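Local coordinates for oligopeptide-binding protein oppA (Lactococcus lactis, PDB 3DRF) that binds oligopeptides in a closed, venus fly-trap cavity and serves an ABC transporter complex that takes up peptides longer than three residues, at residues 126-131 against 147-152; 133-138 against 489-494. All blocks are in the same frame, centred on the assembly; numbering follows the deposited sequence.

Coming from the N terminus, the chain leaves helix 116-127 through 126-131, runs on into 133-138, turns into helix 146-150 and passes through 147-152; it reaches 489-494 only much later. Contact 1 therefore closes a short, mostly irregular loop of 15 residues, whereas contact 2 spans 350 residues that include much of the helix and strand of the protein. The two loops cross, because 133-138 lies between the halves of contact 1. Contact 1 joins two helix ends near the surface, and contact 2 is a buried meeting of two loops beside the bound peptide. They also touch directly: H150 stacks on W136, and I126 packs against S133 and R135.

Contact 1. Residues 126-131 against 147-152; sequences IANPAY and SDYHTG
A surface contact between the C-terminal ends of two helices is made here, with A127 at the end of helix 116-127 meeting Y149 and H150 of helix 146-150. The central bond runs from H150 ND1 to A127 O, 2.7 Å long with an N-H...O angle of 157°. The carbonyl oxygen sits close to the imidazole plane, at the edge of the ring. CG of H150 is anti to the backbone N (chi1 177°), which puts this root of the ring 3.6 Å from A127 O. A weaker CA-H...O contact, from H150 CA to A127 O at 3.3 Å, adds to the ND1 bond.

Beside this bond, A127 CB meets the edge of the Y149 ring at CD2, 3.9 Å away, and N128 CB lies 4.0 Å from Y149 CE2. The N128 amide and the Y149 ring stand nearly perpendicular, 84° apart. P129 packs its CG and CD on the carbonyl O of H150. A single water draws the polar ends together, taking a hydrogen bond from N128 ND2 (3.0 Å) and bonding to both Y131 OH and Y149 OH. N128 OD1 meanwhile accepts from A130 N at 3.1 Å in an Asx turn; together these bonds should restrain the turn of the amide.

NE2 of H150 is hydrogen-bonded to S317 OG and the ring stacks on W136. With ND1 donating, a neutral imidazole would probably offer NE2 as an acceptor, while the helix end at A127 O is likely to strengthen the pull on the ND1 proton.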
ATOM      1  N   ILE A 126      -9.462 -12.126  -5.629  1.00  5.72           N
ATOM      2  CA  ILE A 126      -9.851 -11.168  -4.576  1.00  5.49           C
ATOM      3  C   ILE A 126     -11.291 -11.382  -4.047  1.00  5.56           C
ATOM      4  O   ILE A 126     -11.523 -11.314  -2.875  1.00  6.84           O
ATOM      5  CB  ILE A 126      -9.695  -9.705  -5.118  1.00  5.67           C
ATOM      6  CG1 ILE A 126      -8.179  -9.456  -5.406  1.00  5.86           C
ATOM      7  CG2 ILE A 126     -10.254  -8.737  -4.085  1.00  6.84           C
ATOM      8  CD1 ILE A 126      -7.930  -8.030  -6.047  1.00  8.21           C
ATOM      9  N   ALA A 127     -12.223 -11.612  -4.968  1.00  5.13           N
ATOM     10  CA  ALA A 127     -13.674 -11.644  -4.623  1.00  5.42           C
ATOM     11  C   ALA A 127     -14.226 -12.958  -4.023  1.00  5.53           C
ATOM     12  O   ALA A 127     -15.159 -12.913  -3.269  1.00  5.93           O
ATOM     13  CB  ALA A 127     -14.517 -11.220  -5.862  1.00  6.33           C
ATOM     14  N   ASN A 128     -13.645 -14.082  -4.428  1.00  4.87           N
ATOM     15  CA  ASN A 128     -14.050 -15.352  -3.829  1.00  5.71           C
ATOM     16  C   ASN A 128     -13.299 -15.480  -2.506  1.00  5.84           C
ATOM     17  O   ASN A 128     -12.111 -15.588  -2.520  1.00  5.54           O
ATOM     18  CB  ASN A 128     -13.713 -16.505  -4.770  1.00  5.64           C
ATOM     19  CG  ASN A 128     -14.132 -17.843  -4.210  1.00  5.94           C
ATOM     20  OD1 ASN A 128     -14.338 -18.043  -3.045  1.00  6.19           O
ATOM     21  ND2 ASN A 128     -14.275 -18.761  -5.141  1.00  7.58           N
ATOM     22  N   PRO A 129     -14.023 -15.492  -1.372  1.00  5.96           N
ATOM     23  CA  PRO A 129     -13.292 -15.459  -0.067  1.00  6.38           C
ATOM     24  C   PRO A 129     -12.420 -16.687   0.240  1.00  5.90           C
ATOM     25  O   PRO A 129     -11.579 -16.655   1.071  1.00  6.13           O
ATOM     26  CB  PRO A 129     -14.438 -15.387   0.989  1.00  6.66           C
ATOM     27  CG  PRO A 129     -15.592 -14.803   0.249  1.00  8.41           C
ATOM     28  CD  PRO A 129     -15.499 -15.436  -1.129  1.00  6.62           C
ATOM     29  N   ALA A 130     -12.640 -17.773  -0.497  1.00  5.90           N
ATOM     30  CA  ALA A 130     -11.874 -19.014  -0.254  1.00  6.50           C
ATOM     31  C   ALA A 130     -10.353 -18.869  -0.484  1.00  6.14           C
ATOM     32  O   ALA A 130      -9.616 -19.578   0.071  1.00  6.52           O
ATOM     33  CB  ALA A 130     -12.465 -20.207  -1.080  1.00  7.07           C
ATOM     34  N   TYR A 131      -9.931 -17.914  -1.328  1.00  5.51           N
ATOM     35  CA  TYR A 131      -8.494 -17.657  -1.577  1.00  6.01           C
ATOM     36  C   TYR A 131      -7.798 -16.855  -0.450  1.00  6.05           C
ATOM     37  O   TYR A 131      -6.632 -16.796  -0.409  1.00  6.80           O
ATOM     38  CB  TYR A 131      -8.254 -16.930  -2.941  1.00  6.06           C
ATOM     39  CG  TYR A 131      -8.783 -17.679  -4.177  1.00  5.74           C
ATOM     40  CD1 TYR A 131      -9.997 -17.289  -4.756  1.00  5.33           C
ATOM     41  CD2 TYR A 131      -8.107 -18.764  -4.707  1.00  5.54           C
ATOM     42  CE1 TYR A 131     -10.512 -17.949  -5.856  1.00  5.66           C
ATOM     43  CE2 TYR A 131      -8.593 -19.444  -5.855  1.00  5.76           C
ATOM     44  CZ  TYR A 131      -9.807 -19.043  -6.411  1.00  5.77           C
ATOM     45  OH  TYR A 131     -10.345 -19.664  -7.488  1.00  6.36           O
ATOM     46  N   SER A 147     -20.529  -7.941  -6.538  1.00  6.17           N
ATOM     47  CA  SER A 147     -20.974  -8.086  -5.155  1.00  6.88           C
ATOM     48  C   SER A 147     -21.650  -9.455  -4.942  1.00  6.91           C
ATOM     49  O   SER A 147     -21.389 -10.132  -4.011  1.00  7.26           O
ATOM     50  CB  SER A 147     -21.910  -6.922  -4.749  1.00  7.20           C
ATOM     51  OG  SER A 147     -21.210  -5.701  -4.777  1.00  9.13           O
ATOM     52  N   ASP A 148     -22.512  -9.845  -5.858  1.00  7.18           N
ATOM     53  CA  ASP A 148     -23.271 -11.099  -5.696  1.00  7.53           C
ATOM     54  C   ASP A 148     -22.323 -12.339  -5.865  1.00  6.82           C
ATOM     55  O   ASP A 148     -22.511 -13.342  -5.253  1.00  6.77           O
ATOM     56  CB  ASP A 148     -24.400 -11.127  -6.742  1.00  8.24           C
ATOM     57  CG  ASP A 148     -25.643 -10.347  -6.302  1.00 11.98           C
ATOM     58  OD1 ASP A 148     -25.770  -9.940  -5.202  1.00 12.72           O
ATOM     59  OD2 ASP A 148     -26.471 -10.215  -7.161  1.00 18.55           O
ATOM     60  N   TYR A 149     -21.306 -12.212  -6.717  1.00  6.82           N
ATOM     61  CA  TYR A 149     -20.267 -13.247  -6.770  1.00  6.55           C
ATOM     62  C   TYR A 149     -19.504 -13.355  -5.438  1.00  6.46           C
ATOM     63  O   TYR A 149     -19.347 -14.376  -4.914  1.00  6.45           O
ATOM     64  CB  TYR A 149     -19.324 -12.968  -7.945  1.00  6.21           C
ATOM     65  CG  TYR A 149     -18.209 -14.015  -8.056  1.00  6.40           C
ATOM     66  CD1 TYR A 149     -18.441 -15.254  -8.682  1.00  6.56           C
ATOM     67  CD2 TYR A 149     -16.954 -13.801  -7.491  1.00  5.47           C
ATOM     68  CE1 TYR A 149     -17.447 -16.221  -8.756  1.00  6.68           C
ATOM     69  CE2 TYR A 149     -15.950 -14.792  -7.576  1.00  6.92           C
ATOM     70  CZ  TYR A 149     -16.226 -15.959  -8.226  1.00  6.65           C
ATOM     71  OH  TYR A 149     -15.222 -16.885  -8.294  1.00  8.26           O
ATOM     72  N   HIS A 150     -19.155 -12.219  -4.867  1.00  6.16           N
ATOM     73  CA  HIS A 150     -18.383 -12.133  -3.597  1.00  6.21           C
ATOM     74  C   HIS A 150     -19.110 -12.797  -2.416  1.00  7.04           C
ATOM     75  O   HIS A 150     -18.507 -13.371  -1.608  1.00  7.40           O
ATOM     76  CB  HIS A 150     -18.089 -10.648  -3.279  1.00  6.40           C
ATOM     77  CG  HIS A 150     -17.374 -10.439  -1.964  1.00  6.21           C
ATOM     78  ND1 HIS A 150     -16.147 -10.974  -1.669  1.00  6.09           N
ATOM     79  CD2 HIS A 150     -17.747  -9.745  -0.873  1.00  6.71           C
ATOM     80  CE1 HIS A 150     -15.811 -10.645  -0.438  1.00  6.90           C
ATOM     81  NE2 HIS A 150     -16.749  -9.865   0.049  1.00  7.19           N
ATOM     82  N   THR A 151     -20.428 -12.668  -2.383  1.00  6.99           N
ATOM     83  CA  THR A 151     -21.246 -13.303  -1.303  1.00  8.12           C
ATOM     84  C   THR A 151     -21.653 -14.762  -1.667  1.00  8.98           C
ATOM     85  O   THR A 151     -22.255 -15.405  -0.835  1.00 10.08           O
ATOM     86  CB  THR A 151     -22.555 -12.517  -1.081  1.00  8.30           C
ATOM     87  OG1 THR A 151     -23.319 -12.548  -2.292  1.00  9.22           O
ATOM     88  CG2 THR A 151     -22.276 -11.072  -0.634  1.00  9.07           C
ATOM     89  N   GLY A 152     -21.383 -15.230  -2.877  1.00  8.60           N
ATOM     90  CA  GLY A 152     -21.761 -16.586  -3.272  1.00  9.62           C
ATOM     91  C   GLY A 152     -23.193 -16.669  -3.779  1.00  9.98           C
ATOM     92  O   GLY A 152     -23.612 -17.720  -4.131  1.00 10.97           O
TER
HETATM   93  O   HOH W   1     -13.021 -19.011  -7.806  1.00  6.85           O

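Contact 2. Residues 133-138 against 489-494; sequences SDRWTD and APYNFG
Y491 brings its hydroxyl over one face of the R135 guanidinium, with OH 3.0 Å above the plane and centred on it, while R135 NH2 and D134 O approach the tyrosine ring obliquely. The guanidinium and phenol planes are 65° apart. This is a buried loop-to-loop contact in the closed venus fly-trap fold, made by a type I beta turn from A489 to N492 set against 133-138. Y491 OH lies 3.3 Å from each of R135 NE, NH1 and NH2, but the angles are too poor for hydrogen bonds, so the attraction is probably that of a polar oxygen for the centre of a cation. OH finds its hydrogen bond at N55 OD1, and N55 ND2 bonds to D134 OD2.

The R135 chain is extended from CG to NE and passes its CG 3.4 Å from Y491 OH. NH1 bonds to the backbone of the bound peptide and to S54 O, and Y491 packs on the same peptide backbone, so the pair forms part of the cavity lining. An alanine at R135 would probably leave the peptide backbone and S54 O without this donor and the Y491 hydroxyl without the cation beneath it.

Farther along, D134 CB rests 4.0 Å from Y491 CE1. P490 CD touches both carbonyl oxygens, W136 O at 3.4 Å and D134 O, and P490 CB and CG lie against D134 O. S133 OG accepts from R135 N in an ST turn. One water donates to D134 O and to W136 O, both at 2.8 Å, and accepts from Y491 N. W136 O is also met by A489 CA at 3.3 Å, in a CA-H...O contact.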
ATOM      1  N   SER A 133      -7.949 -13.494   0.245  1.00  5.76           N
ATOM      2  CA  SER A 133      -7.503 -12.122  -0.047  1.00  5.56           C
ATOM      3  C   SER A 133      -7.991 -11.124   1.001  1.00  5.95           C
ATOM      4  O   SER A 133      -9.037 -11.279   1.503  1.00  6.27           O
ATOM      5  CB  SER A 133      -8.040 -11.658  -1.417  1.00  5.25           C
ATOM      6  OG  SER A 133      -7.570 -10.344  -1.690  1.00  5.45           O
ATOM      7  N   ASP A 134      -7.161 -10.110   1.269  1.00  5.44           N
ATOM      8  CA  ASP A 134      -7.530  -9.007   2.171  1.00  5.24           C
ATOM      9  C   ASP A 134      -7.875  -7.732   1.355  1.00  5.06           C
ATOM     10  O   ASP A 134      -8.029  -6.698   1.948  1.00  6.02           O
ATOM     11  CB  ASP A 134      -6.322  -8.738   3.095  1.00  5.71           C
ATOM     12  CG  ASP A 134      -5.892  -9.995   3.852  1.00  6.54           C
ATOM     13  OD1 ASP A 134      -6.713 -10.565   4.487  1.00  8.50           O
ATOM     14  OD2 ASP A 134      -4.757 -10.376   3.711  1.00  9.40           O
ATOM     15  N   ARG A 135      -8.032  -7.875   0.029  1.00  5.21           N
ATOM     16  CA  ARG A 135      -8.184  -6.724  -0.876  1.00  5.29           C
ATOM     17  C   ARG A 135      -9.627  -6.431  -1.381  1.00  5.56           C
ATOM     18  O   ARG A 135      -9.821  -5.641  -2.256  1.00  5.65           O
ATOM     19  CB  ARG A 135      -7.199  -6.822  -2.049  1.00  5.30           C
ATOM     20  CG  ARG A 135      -5.723  -6.686  -1.642  1.00  6.02           C
ATOM     21  CD  ARG A 135      -4.857  -6.653  -2.931  1.00  6.39           C
ATOM     22  NE  ARG A 135      -3.445  -6.353  -2.619  1.00  5.83           N
ATOM     23  CZ  ARG A 135      -2.975  -5.144  -2.435  1.00  6.13           C
ATOM     24  NH1 ARG A 135      -1.697  -4.963  -2.190  1.00  6.48           N
ATOM     25  NH2 ARG A 135      -3.767  -4.111  -2.502  1.00  6.54           N
ATOM     26  N   TRP A 136     -10.633  -7.019  -0.734  1.00  5.63           N
ATOM     27  CA  TRP A 136     -12.011  -6.604  -1.018  1.00  5.94           C
ATOM     28  C   TRP A 136     -12.167  -5.106  -0.596  1.00  5.24           C
ATOM     29  O   TRP A 136     -11.553  -4.634   0.335  1.00  6.02           O
ATOM     30  CB  TRP A 136     -13.051  -7.540  -0.297  1.00  5.90           C
ATOM     31  CG  TRP A 136     -14.491  -7.167  -0.723  1.00  6.17           C
ATOM     32  CD1 TRP A 136     -15.374  -6.520   0.033  1.00  7.05           C
ATOM     33  CD2 TRP A 136     -15.115  -7.326  -2.037  1.00  6.21           C
ATOM     34  NE1 TRP A 136     -16.548  -6.296  -0.678  1.00  7.38           N
ATOM     35  CE2 TRP A 136     -16.385  -6.743  -1.961  1.00  7.05           C
ATOM     36  CE3 TRP A 136     -14.696  -7.886  -3.260  1.00  6.24           C
ATOM     37  CZ2 TRP A 136     -17.270  -6.732  -3.043  1.00  6.94           C
ATOM     38  CZ3 TRP A 136     -15.554  -7.866  -4.317  1.00  6.13           C
ATOM     39  CH2 TRP A 136     -16.823  -7.321  -4.214  1.00  6.55           C
ATOM     40  N   THR A 137     -13.027  -4.407  -1.325  1.00  5.77           N
ATOM     41  CA  THR A 137     -13.179  -2.964  -1.153  1.00  6.12           C
ATOM     42  C   THR A 137     -14.494  -2.573  -1.834  1.00  5.64           C
ATOM     43  O   THR A 137     -14.943  -3.234  -2.690  1.00  6.05           O
ATOM     44  CB  THR A 137     -11.982  -2.216  -1.793  1.00  6.04           C
ATOM     45  OG1 THR A 137     -12.374  -0.838  -1.892  1.00  6.30           O
ATOM     46  CG2 THR A 137     -11.580  -2.796  -3.222  1.00  7.46           C
ATOM     47  N   ASP A 138     -15.104  -1.482  -1.403  0.50  5.25           N
ATOM     48  CA  ASP A 138     -16.321  -1.029  -2.078  0.50  5.35           C
ATOM     49  C   ASP A 138     -16.089  -0.577  -3.527  0.50  5.45           C
ATOM     50  O   ASP A 138     -17.037  -0.461  -4.288  0.50  5.83           O
ATOM     51  CB  ASP A 138     -17.015   0.066  -1.270  0.50  4.51           C
ATOM     52  CG  ASP A 138     -17.714  -0.489  -0.054  0.50  5.35           C
ATOM     53  OD1 ASP A 138     -18.632  -1.300  -0.270  0.50  5.78           O
ATOM     54  OD2 ASP A 138     -17.348  -0.128   1.089  0.50  5.67           O
ATOM     55  N   ALA A 489     -13.723  -2.697   3.256  1.00  5.72           N
ATOM     56  CA  ALA A 489     -12.313  -3.050   3.116  1.00  5.38           C
ATOM     57  C   ALA A 489     -11.645  -3.479   4.433  1.00  5.82           C
ATOM     58  O   ALA A 489     -11.562  -2.686   5.311  1.00  6.35           O
ATOM     59  CB  ALA A 489     -11.535  -1.791   2.595  1.00  6.65           C
ATOM     60  N   PRO A 490     -11.041  -4.660   4.487  1.00  5.94           N
ATOM     61  CA  PRO A 490     -10.211  -5.052   5.648  1.00  6.08           C
ATOM     62  C   PRO A 490      -8.963  -4.152   5.820  1.00  5.85           C
ATOM     63  O   PRO A 490      -8.405  -4.091   6.842  1.00  6.13           O
ATOM     64  CB  PRO A 490      -9.739  -6.469   5.267  1.00  7.48           C
ATOM     65  CG  PRO A 490     -10.798  -7.016   4.389  1.00  6.85           C
ATOM     66  CD  PRO A 490     -11.231  -5.786   3.539  1.00  5.88           C
ATOM     67  N   TYR A 491      -8.602  -3.392   4.780  1.00  5.33           N
ATOM     68  CA  TYR A 491      -7.474  -2.453   4.915  1.00  5.79           C
ATOM     69  C   TYR A 491      -7.772  -1.225   5.836  1.00  5.44           C
ATOM     70  O   TYR A 491      -6.887  -0.560   6.202  1.00  5.92           O
ATOM     71  CB  TYR A 491      -7.040  -1.948   3.545  1.00  5.63           C
ATOM     72  CG  TYR A 491      -6.077  -2.867   2.772  1.00  5.34           C
ATOM     73  CD1 TYR A 491      -5.883  -4.194   3.109  1.00  6.09           C
ATOM     74  CD2 TYR A 491      -5.408  -2.380   1.670  1.00  6.11           C
ATOM     75  CE1 TYR A 491      -5.011  -4.993   2.379  1.00  6.84           C
ATOM     76  CE2 TYR A 491      -4.545  -3.184   0.941  1.00  6.46           C
ATOM     77  CZ  TYR A 491      -4.358  -4.481   1.291  1.00  5.18           C
ATOM     78  OH  TYR A 491      -3.459  -5.261   0.530  1.00  6.29           O
ATOM     79  N   ASN A 492      -9.040  -1.050   6.216  1.00  5.58           N
ATOM     80  CA  ASN A 492      -9.427  -0.111   7.268  1.00  6.05           C
ATOM     81  C   ASN A 492      -9.104  -0.788   8.612  1.00  6.12           C
ATOM     82  O   ASN A 492      -9.916  -1.407   9.215  1.00  6.32           O
ATOM     83  CB  ASN A 492     -10.926   0.264   7.137  1.00  6.54           C
ATOM     84  CG  ASN A 492     -11.333   1.407   8.111  1.00  6.32           C
ATOM     85  OD1 ASN A 492     -10.917   1.460   9.189  1.00  6.81           O
ATOM     86  ND2 ASN A 492     -12.139   2.314   7.648  1.00  7.74           N
ATOM     87  N   PHE A 493      -7.849  -0.643   9.034  1.00  6.30           N
ATOM     88  CA  PHE A 493      -7.278  -1.469  10.143  1.00  7.22           C
ATOM     89  C   PHE A 493      -7.864  -1.198  11.506  1.00  6.66           C
ATOM     90  O   PHE A 493      -7.896  -2.052  12.310  1.00  6.65           O
ATOM     91  CB  PHE A 493      -5.725  -1.264  10.237  1.00  7.68           C
ATOM     92  CG  PHE A 493      -4.928  -1.811   9.054  1.00  8.89           C
ATOM     93  CD1 PHE A 493      -5.407  -2.882   8.295  1.00  9.28           C
ATOM     94  CD2 PHE A 493      -3.724  -1.257   8.734  1.00 12.26           C
ATOM     95  CE1 PHE A 493      -4.695  -3.389   7.213  1.00 11.63           C
ATOM     96  CE2 PHE A 493      -3.019  -1.780   7.651  1.00 13.20           C
ATOM     97  CZ  PHE A 493      -3.489  -2.848   6.943  1.00 13.31           C
ATOM     98  N   GLY A 494      -8.297   0.032  11.714  1.00  6.83           N
ATOM     99  CA  GLY A 494      -8.987   0.400  12.951  1.00  6.74           C
ATOM    100  C   GLY A 494     -10.507   0.211  12.943  1.00  6.31           C
ATOM    101  O   GLY A 494     -11.119   0.386  13.965  1.00  6.63           O
TER
HETATM  102  O   HOH W   2      -9.099  -4.116   1.660  1.00  5.91           O